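Long-range contacts in flavin-dependent monooxygenase, oxygenase subunit HsaA (PDB 2RFQ), which catalyses the FMNH2-dependent ortho-hydroxylation of the secosteroid 3-HSA to the catechol 3,4-DHSA during cholesterol catabolism: residues 33-38 / 144-149; 49-54 / 111-116; 70-75 / 242-247. One frame throughout, in Å; residues are numbered along the deposited sequence.

Contact 1 of 3, residues 33-38 / 144-149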
loop_
_atom_site.group_PDB
_atom_site.type_symbol
_atom_site.label_atom_id
_atom_site.label_comp_id
_atom_site.label_asym_id
_atom_site.label_seq_id
_atom_site.Cartn_x
_atom_site.Cartn_y
_atom_site.Cartn_z
ATOM N N LEU A 33 -13.592 -27.792 18.574
ATOM C CA LEU A 33 -14.955 -28.015 19.077
ATOM C C LEU A 33 -15.953 -26.962 18.584
ATOM O O LEU A 33 -17.152 -27.087 18.811
ATOM C CB LEU A 33 -14.946 -28.036 20.601
ATOM C CG LEU A 33 -14.080 -29.118 21.206
ATOM C CD1 LEU A 33 -13.977 -28.896 22.717
ATOM C CD2 LEU A 33 -14.746 -30.457 20.886
ATOM N N ARG A 34 -15.444 -25.902 17.934
ATOM C CA ARG A 34 -16.313 -24.820 17.391
ATOM C C ARG A 34 -17.165 -24.127 18.477
ATOM O O ARG A 34 -18.280 -23.654 18.219
ATOM C CB ARG A 34 -17.200 -25.350 16.249
ATOM C CG ARG A 34 -16.401 -25.971 15.070
ATOM C CD ARG A 34 -17.379 -26.475 13.952
ATOM N NE ARG A 34 -18.330 -27.473 14.462
ATOM C CZ ARG A 34 -19.642 -27.274 14.648
ATOM N NH1 ARG A 34 -20.229 -26.122 14.317
ATOM N NH2 ARG A 34 -20.396 -28.256 15.161
ATOM N N ARG A 35 -16.606 -24.025 19.678
ATOM C CA ARG A 35 -17.358 -23.496 20.800
ATOM C C ARG A 35 -16.359 -23.120 21.875
ATOM O O ARG A 35 -15.344 -23.796 22.062
ATOM C CB ARG A 35 -18.335 -24.583 21.314
ATOM C CG ARG A 35 -19.564 -24.060 22.049
ATOM C CD ARG A 35 -20.515 -25.216 22.437
ATOM N NE ARG A 35 -19.768 -26.235 23.171
ATOM C CZ ARG A 35 -19.476 -27.452 22.713
ATOM N NH1 ARG A 35 -19.945 -27.871 21.529
ATOM N NH2 ARG A 35 -18.724 -28.272 23.448
ATOM N N ILE A 36 -16.634 -22.025 22.590
ATOM C CA ILE A 36 -15.795 -21.709 23.733
ATOM C C ILE A 36 -16.059 -22.760 24.819
ATOM O O ILE A 36 -17.208 -23.064 25.114
ATOM C CB ILE A 36 -16.111 -20.309 24.298
ATOM C CG1 ILE A 36 -16.107 -19.248 23.180
ATOM C CG2 ILE A 36 -15.124 -19.964 25.446
ATOM C CD1 ILE A 36 -14.787 -19.162 22.353
ATOM N N PRO A 37 -15.004 -23.341 25.394
ATOM C CA PRO A 37 -15.203 -24.305 26.483
ATOM C C PRO A 37 -15.989 -23.712 27.664
ATOM O O PRO A 37 -15.826 -22.524 28.038
ATOM C CB PRO A 37 -13.779 -24.674 26.882
ATOM C CG PRO A 37 -13.024 -24.569 25.593
ATOM C CD PRO A 37 -13.581 -23.250 25.014
ATOM N N ASP A 38 -16.860 -24.537 28.229
ATOM C CA ASP A 38 -17.661 -24.132 29.391
ATOM C C ASP A 38 -16.734 -23.641 30.495
ATOM O O ASP A 38 -17.033 -22.638 31.158
ATOM C CB ASP A 38 -18.487 -25.295 29.938
ATOM C CG ASP A 38 -19.513 -25.828 28.945
ATOM O OD1 ASP A 38 -19.849 -25.143 27.961
ATOM O OD2 ASP A 38 -20.019 -26.949 29.211
ATOM N N GLY A 144 -21.216 -17.061 20.702
ATOM C CA GLY A 144 -21.340 -17.550 22.081
ATOM C C GLY A 144 -22.773 -17.815 22.546
ATOM O O GLY A 144 -23.018 -17.901 23.747
ATOM N N CYS A 145 -23.707 -18.003 21.610
ATOM C CA CYS A 145 -25.113 -18.163 21.995
ATOM C C CYS A 145 -25.373 -19.355 22.949
ATOM O O CYS A 145 -26.294 -19.296 23.759
ATOM C CB CYS A 145 -26.030 -18.211 20.765
ATOM S SG CYS A 145 -25.633 -19.511 19.584
ATOM N N ASP A 146 -24.568 -20.415 22.870
ATOM C CA ASP A 146 -24.766 -21.555 23.777
ATOM C C ASP A 146 -24.523 -21.169 25.239
ATOM O O ASP A 146 -25.034 -21.816 26.166
ATOM C CB ASP A 146 -23.859 -22.725 23.397
ATOM C CG ASP A 146 -24.223 -24.008 24.130
ATOM O OD1 ASP A 146 -25.416 -24.382 24.159
ATOM O OD2 ASP A 146 -23.307 -24.635 24.681
ATOM N N HIS A 147 -23.755 -20.100 25.432
ATOM C CA HIS A 147 -23.339 -19.679 26.770
ATOM C C HIS A 147 -24.250 -18.641 27.375
ATOM O O HIS A 147 -23.890 -18.015 28.370
ATOM C CB HIS A 147 -21.905 -19.158 26.719
ATOM C CG HIS A 147 -20.917 -20.236 26.423
ATOM N ND1 HIS A 147 -20.694 -21.284 27.291
ATOM C CD2 HIS A 147 -20.113 -20.449 25.351
ATOM C CE1 HIS A 147 -19.784 -22.095 26.770
ATOM N NE2 HIS A 147 -19.414 -21.606 25.596
ATOM N N ALA A 148 -25.425 -18.462 26.776
ATOM C CA ALA A 148 -26.365 -17.434 27.229
ATOM C C ALA A 148 -27.732 -18.056 27.406
ATOM O O ALA A 148 -28.019 -19.094 26.806
ATOM C CB ALA A 148 -26.437 -16.285 26.188
ATOM N N SER A 149 -28.576 -17.420 28.214
ATOM C CA SER A 149 -29.933 -17.931 28.459
ATOM C C SER A 149 -30.999 -16.934 28.004
ATOM O O SER A 149 -32.200 -17.158 28.213
ATOM C CB SER A 149 -30.128 -18.343 29.927
ATOM O OG SER A 149 -29.914 -17.246 30.764
HETATM O O HOH W 1 -22.550 -24.782 27.391
#
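His147 NE2 donates a hydrogen bond to Ile36 O over 2.7 Å, short but bent, with an angle of 138° at the hydrogen. The oxygen lies in the plane of the imidazole at its edge, whereas the nitrogen is tilted 32° from the carbonyl plane. His147 CB points toward 33-38, and CG sits anti to the carbonyl carbon (chi1 -68°), carrying the ring to this meeting. Asp38 OD1 also comes to the ring edge, 3.3 Å from His147 CE1, its carboxylate turned almost perpendicular to the ring. Beside the ring, Arg35 CD touches Asp146 OD2 at 3.6 Å, and Arg35 NE stands 4.2 Å from the same oxygen, an attraction of opposite charges with no N-H pointing at it. A water donates to both Asp38 OD1 and Asp146 OD2, at 2.8 Å from each, and bridges two carboxylates that would probably repel. Asp146 is modelled in two conformers, and its contacts here are those of one. In this acyl-CoA dehydrogenase-like fold the contact ties a connection between N-terminal helices to a loop of the beta domain, between strands 132-142 and 150-159. Farther out, Arg173 forms a salt bridge with Asp146 OD1. The Ile36 side chain packs on Ser81, Thr82 and Val85 of helix 80-96. Arg34 ends the preceding helix in a Schellman motif, and Pro37 occupies the N-cap position of helix 38-47.

Contact 2 of 3, residues 49-54 / 111-116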
loop_
_atom_site.group_PDB
_atom_site.type_symbol
_atom_site.label_atom_id
_atom_site.label_comp_id
_atom_site.label_asym_id
_atom_site.label_seq_id
_atom_site.Cartn_x
_atom_site.Cartn_y
_atom_site.Cartn_z
ATOM N N PHE A 49 -15.111 -10.330 34.795
ATOM C CA PHE A 49 -15.132 -9.719 33.474
ATOM C C PHE A 49 -16.532 -9.343 32.975
ATOM O O PHE A 49 -16.734 -8.236 32.485
ATOM C CB PHE A 49 -14.470 -10.628 32.416
ATOM C CG PHE A 49 -14.707 -10.113 31.011
ATOM C CD1 PHE A 49 -13.987 -8.999 30.544
ATOM C CD2 PHE A 49 -15.693 -10.677 30.201
ATOM C CE1 PHE A 49 -14.247 -8.451 29.279
ATOM C CE2 PHE A 49 -15.950 -10.159 28.914
ATOM C CZ PHE A 49 -15.220 -9.024 28.459
ATOM N N PHE A 50 -17.477 -10.277 33.051
ATOM C CA PHE A 50 -18.811 -10.003 32.489
ATOM C C PHE A 50 -19.536 -8.900 33.269
ATOM O O PHE A 50 -20.409 -8.232 32.720
ATOM C CB PHE A 50 -19.652 -11.273 32.369
ATOM C CG PHE A 50 -19.088 -12.259 31.375
ATOM C CD1 PHE A 50 -19.052 -11.942 30.021
ATOM C CD2 PHE A 50 -18.555 -13.469 31.809
ATOM C CE1 PHE A 50 -18.480 -12.827 29.087
ATOM C CE2 PHE A 50 -17.978 -14.376 30.879
ATOM C CZ PHE A 50 -17.957 -14.046 29.530
ATOM N N ARG A 51 -19.125 -8.692 34.518
ATOM C CA ARG A 51 -19.719 -7.626 35.340
ATOM C C ARG A 51 -19.191 -6.230 35.005
ATOM O O ARG A 51 -19.724 -5.243 35.506
ATOM C CB ARG A 51 -19.473 -7.901 36.835
ATOM C CG ARG A 51 -20.070 -9.200 37.301
ATOM C CD ARG A 51 -20.018 -9.239 38.825
ATOM N NE ARG A 51 -20.810 -10.332 39.381
ATOM C CZ ARG A 51 -22.139 -10.328 39.533
ATOM N NH1 ARG A 51 -22.887 -9.283 39.142
ATOM N NH2 ARG A 51 -22.726 -11.387 40.082
ATOM N N LEU A 52 -18.160 -6.138 34.164
ATOM C CA LEU A 52 -17.517 -4.845 33.926
ATOM C C LEU A 52 -18.478 -3.722 33.507
ATOM O O LEU A 52 -18.421 -2.644 34.093
ATOM C CB LEU A 52 -16.364 -4.956 32.933
ATOM C CG LEU A 52 -15.069 -5.507 33.531
ATOM C CD1 LEU A 52 -14.044 -5.732 32.404
ATOM C CD2 LEU A 52 -14.493 -4.582 34.591
ATOM N N LEU A 53 -19.331 -3.968 32.509
ATOM C CA LEU A 53 -20.298 -2.934 32.083
ATOM C C LEU A 53 -21.711 -3.150 32.660
ATOM O O LEU A 53 -22.673 -2.482 32.240
ATOM C CB LEU A 53 -20.352 -2.806 30.556
ATOM C CG LEU A 53 -19.021 -2.395 29.904
ATOM C CD1 LEU A 53 -19.218 -2.315 28.406
ATOM C CD2 LEU A 53 -18.499 -1.054 30.418
ATOM N N GLN A 54 -21.831 -4.106 33.581
ATOM C CA GLN A 54 -23.109 -4.365 34.256
ATOM C C GLN A 54 -23.382 -3.289 35.327
ATOM O O GLN A 54 -22.443 -2.803 35.950
ATOM C CB GLN A 54 -23.075 -5.756 34.883
ATOM C CG GLN A 54 -24.371 -6.182 35.543
ATOM C CD GLN A 54 -24.268 -7.585 36.112
ATOM O OE1 GLN A 54 -23.246 -7.944 36.693
ATOM N NE2 GLN A 54 -25.326 -8.378 35.963
ATOM N N ASP A 111 -30.343 -14.191 39.504
ATOM C CA ASP A 111 -28.980 -14.609 39.200
ATOM C C ASP A 111 -28.336 -13.513 38.357
ATOM O O ASP A 111 -28.614 -13.378 37.160
ATOM C CB ASP A 111 -29.011 -15.959 38.451
ATOM C CG ASP A 111 -27.624 -16.494 38.091
ATOM O OD1 ASP A 111 -26.613 -15.771 38.247
ATOM O OD2 ASP A 111 -27.564 -17.661 37.635
ATOM N N THR A 112 -27.468 -12.728 38.989
ATOM C CA THR A 112 -26.838 -11.599 38.287
ATOM C C THR A 112 -25.681 -12.013 37.395
ATOM O O THR A 112 -25.062 -11.155 36.757
ATOM C CB THR A 112 -26.383 -10.479 39.248
ATOM O OG1 THR A 112 -25.449 -11.009 40.201
ATOM C CG2 THR A 112 -27.598 -9.945 40.009
ATOM N N ASP A 113 -25.393 -13.309 37.325
ATOM C CA ASP A 113 -24.379 -13.823 36.377
ATOM C C ASP A 113 -24.973 -14.315 35.055
ATOM O O ASP A 113 -24.257 -14.810 34.203
ATOM C CB ASP A 113 -23.558 -14.953 37.019
ATOM C CG ASP A 113 -22.679 -14.461 38.142
ATOM O OD1 ASP A 113 -21.825 -13.579 37.902
ATOM O OD2 ASP A 113 -22.858 -14.951 39.274
ATOM N N VAL A 114 -26.286 -14.209 34.888
ATOM C CA VAL A 114 -26.899 -14.650 33.629
ATOM C C VAL A 114 -26.320 -13.853 32.438
ATOM O O VAL A 114 -26.070 -12.655 32.557
ATOM C CB VAL A 114 -28.434 -14.530 33.715
ATOM C CG1 VAL A 114 -29.086 -14.608 32.330
ATOM C CG2 VAL A 114 -28.977 -15.623 34.658
ATOM N N ARG A 115 -26.118 -14.541 31.311
ATOM C CA ARG A 115 -25.557 -13.958 30.090
ATOM C C ARG A 115 -26.604 -13.905 28.975
ATOM O O ARG A 115 -27.583 -14.676 28.958
ATOM C CB ARG A 115 -24.354 -14.769 29.614
ATOM C CG ARG A 115 -23.126 -14.603 30.502
ATOM C CD ARG A 115 -21.961 -15.411 29.958
ATOM N NE ARG A 115 -22.031 -16.835 30.277
ATOM C CZ ARG A 115 -21.603 -17.366 31.430
ATOM N NH1 ARG A 115 -21.120 -16.584 32.411
ATOM N NH2 ARG A 115 -21.694 -18.680 31.623
ATOM N N ILE A 116 -26.351 -13.000 28.045
ATOM C CA ILE A 116 -27.272 -12.713 26.940
ATOM C C ILE A 116 -26.431 -12.768 25.670
ATOM O O ILE A 116 -25.302 -12.263 25.672
ATOM C CB ILE A 116 -27.829 -11.253 27.108
ATOM C CG1 ILE A 116 -28.604 -11.103 28.424
ATOM C CG2 ILE A 116 -28.746 -10.841 25.965
ATOM C CD1 ILE A 116 -27.805 -10.389 29.490
HETATM O O HOH W 2 -19.923 -13.095 39.694
HETATM O O HOH W 3 -22.781 -13.791 41.647
#
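The ring of Phe50 has Arg115 CD over the centre of one face, a CH-pi contact 4.2 Å from the centroid and only 7° off the normal. On the opposite face lies Phe49 CD2, 3.6 Å above the plane and offset toward the rim. The Arg115 guanidinium beyond is inclined to the ring, its NE bonded to His147 O and its NH1 to Gln45 OE1. The second flat group, the Arg51 guanidinium, has Thr112 OG1 at its edge and in its plane: NH2 donates to this oxygen over 2.8 Å, nearly straight at 165°, and NH1 adds a weak bond to the same OG1. Asp113 OD1 is 3.2 Å from Arg51 NH2, a salt bridge of charges alone, because the oxygen stands well out of the guanidinium plane. One water accepts from Arg51 NE and donates to Asp113 OD1 at 2.7 Å; another donates to Asp113 OD2 and takes a weak bond from Arg51 NH2. The contact joins two type I beta turns, Arg51 to Gln54 and Asp111 to Val114, and so links the chain after helix 38-47 to the lead-in of strand 116-119. An alanine in place of Arg51 would probably leave Thr112 OG1 without these donors and the Asp113 carboxylate without its opposite charge. Gln54 CG is anti to the backbone N (chi1 -176°), and the side chain runs on extended; its NE2 bonds to a lone pair of Thr112 O at 2.9 Å, with that oxygen near the amide plane. Asp111 OD1 accepts from Asp113 N at 2.9 Å, an Asx turn.

Contact 3 of 3, residues 70-75 / 242-247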
loop_
_atom_site.group_PDB
_atom_site.type_symbol
_atom_site.label_atom_id
_atom_site.label_comp_id
_atom_site.label_asym_id
_atom_site.label_seq_id
_atom_site.Cartn_x
_atom_site.Cartn_y
_atom_site.Cartn_z
ATOM N N SER A 70 -9.984 -2.744 27.280
ATOM C CA SER A 70 -8.633 -3.199 27.656
ATOM C C SER A 70 -8.683 -4.671 28.056
ATOM O O SER A 70 -7.788 -5.447 27.697
ATOM C CB SER A 70 -8.098 -2.338 28.801
ATOM O OG SER A 70 -7.910 -1.012 28.317
ATOM N N ALA A 71 -9.745 -5.054 28.763
ATOM C CA ALA A 71 -9.943 -6.463 29.174
ATOM C C ALA A 71 -10.164 -7.345 27.950
ATOM O O ALA A 71 -9.576 -8.431 27.819
ATOM C CB ALA A 71 -11.106 -6.570 30.146
ATOM N N VAL A 72 -10.989 -6.846 27.029
ATOM C CA VAL A 72 -11.227 -7.529 25.758
ATOM C C VAL A 72 -9.938 -7.746 24.975
ATOM O O VAL A 72 -9.664 -8.868 24.510
ATOM C CB VAL A 72 -12.242 -6.759 24.911
ATOM C CG1 VAL A 72 -12.302 -7.329 23.473
ATOM C CG2 VAL A 72 -13.617 -6.931 25.560
ATOM N N ARG A 73 -9.170 -6.671 24.845
ATOM C CA ARG A 73 -7.885 -6.726 24.151
ATOM C C ARG A 73 -7.012 -7.832 24.732
ATOM O O ARG A 73 -6.430 -8.636 23.987
ATOM C CB ARG A 73 -7.152 -5.395 24.243
ATOM C CG ARG A 73 -5.885 -5.381 23.431
ATOM C CD ARG A 73 -5.177 -4.079 23.617
ATOM N NE ARG A 73 -4.450 -4.073 24.878
ATOM C CZ ARG A 73 -3.462 -3.217 25.171
ATOM N NH1 ARG A 73 -3.066 -2.281 24.294
ATOM N NH2 ARG A 73 -2.862 -3.289 26.354
ATOM N N LYS A 74 -6.932 -7.882 26.064
ATOM C CA LYS A 74 -6.129 -8.909 26.746
ATOM C C LYS A 74 -6.626 -10.329 26.426
ATOM O O LYS A 74 -5.837 -11.195 26.045
ATOM C CB LYS A 74 -6.172 -8.659 28.261
ATOM C CG LYS A 74 -5.315 -9.583 29.066
ATOM C CD LYS A 74 -5.480 -9.360 30.581
ATOM C CE LYS A 74 -5.021 -7.986 31.004
ATOM N NZ LYS A 74 -3.536 -7.804 30.917
ATOM N N ILE A 75 -7.926 -10.571 26.614
ATOM C CA ILE A 75 -8.468 -11.918 26.343
ATOM C C ILE A 75 -8.199 -12.348 24.907
ATOM O O ILE A 75 -7.723 -13.475 24.651
ATOM C CB ILE A 75 -9.974 -11.992 26.639
ATOM C CG1 ILE A 75 -10.239 -11.651 28.112
ATOM C CG2 ILE A 75 -10.532 -13.386 26.284
ATOM C CD1 ILE A 75 -11.724 -11.306 28.353
ATOM N N SER A 242 -14.087 -4.127 16.999
ATOM C CA SER A 242 -12.680 -3.886 16.647
ATOM C C SER A 242 -11.716 -4.295 17.763
ATOM O O SER A 242 -10.622 -4.791 17.485
ATOM C CB SER A 242 -12.428 -2.404 16.278
ATOM O OG SER A 242 -13.162 -2.064 15.111
ATOM N N ALA A 243 -12.097 -4.050 19.019
ATOM C CA ALA A 243 -11.167 -4.321 20.144
ATOM C C ALA A 243 -10.600 -5.749 20.153
ATOM O O ALA A 243 -9.386 -5.919 20.333
ATOM C CB ALA A 243 -11.822 -3.963 21.492
ATOM N N PRO A 244 -11.443 -6.782 19.948
ATOM C CA PRO A 244 -10.874 -8.146 19.931
ATOM C C PRO A 244 -9.935 -8.370 18.742
ATOM O O PRO A 244 -8.963 -9.076 18.870
ATOM C CB PRO A 244 -12.104 -9.070 19.897
ATOM C CG PRO A 244 -13.249 -8.207 19.426
ATOM C CD PRO A 244 -12.913 -6.782 19.768
ATOM N N ILE A 245 -10.207 -7.727 17.607
ATOM C CA ILE A 245 -9.317 -7.887 16.453
ATOM C C ILE A 245 -7.969 -7.231 16.737
ATOM O O ILE A 245 -6.913 -7.808 16.441
ATOM C CB ILE A 245 -9.968 -7.393 15.172
ATOM C CG1 ILE A 245 -11.249 -8.207 14.914
ATOM C CG2 ILE A 245 -8.995 -7.516 14.007
ATOM C CD1 ILE A 245 -12.139 -7.639 13.754
ATOM N N VAL A 246 -8.002 -6.021 17.310
ATOM C CA VAL A 246 -6.770 -5.401 17.810
ATOM C C VAL A 246 -6.025 -6.347 18.791
ATOM O O VAL A 246 -4.821 -6.566 18.665
ATOM C CB VAL A 246 -7.038 -4.008 18.424
ATOM C CG1 VAL A 246 -5.751 -3.433 19.037
ATOM C CG2 VAL A 246 -7.583 -3.084 17.320
ATOM N N GLY A 247 -6.747 -6.917 19.752
ATOM C CA GLY A 247 -6.150 -7.881 20.695
ATOM C C GLY A 247 -5.523 -9.085 19.983
ATOM O O GLY A 247 -4.429 -9.523 20.359
#
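Val72 packs on Ala243 and Pro244 where two helices of the acyl-CoA dehydrogenase-like fold meet: helix 65-76 of the N-terminal helical part and the long helix 233-266 of the C-terminal part. The axes of segments 70-75 and 242-247 come within 7.4 Å and cross at -43°. Val72 CG1 is anti to the backbone N (chi1 170°), and it does the touching, 3.8 Å from Pro244 CD and 3.9 Å from Ala243 CB. The same methyl lies 3.7 Å from Pro244 N, a tertiary amide nitrogen without a hydrogen, at the place where helix 233-266 is kinked. The side chains of Val72 and Pro244 lie alongside each other and point the same way. Behind this pair, Val72 also packs on Ser87 and Pro244 on Trp84, both of helix 80-96. One residue on, the CA atoms come nearest at Arg73 and Gly247, 4.0 Å apart. Gly247 allows this approach: a CB there would fall 2.4 Å from Arg73 O and clash. Arg73 CG lies against Gly247 CA, while in one of the two conformers deposited for this side chain the guanidinium makes cation-pi contacts with Tyr250 and Trp294. On the backbone of the same residue, Arg73 O receives Gly247 CA at 3.4 Å in a bent CA-H...O contact, with 124° at the hydrogen.

Contact 2 is nested in sequence within the loop closed by contact 1, and the two touch directly: Ser149 N is 3.0 Å from Arg115 O, a probable hydrogen bond. Contact 2 also reaches contact 3, where Phe49 CZ packs 3.9 Å from Val72 CG2. Contacts 1 and 3, with centres 19 Å apart, do not touch. Trp84, an FMN-binding residue by similarity, is near both, its side chain about 7 Å from that of Ile36 and about 4 Å from that of Pro244. Contact 1 also lies near a bound 3-pyridinium-1-ylpropane-1-sulfonate, about 5 Å from the Asp146 side chain.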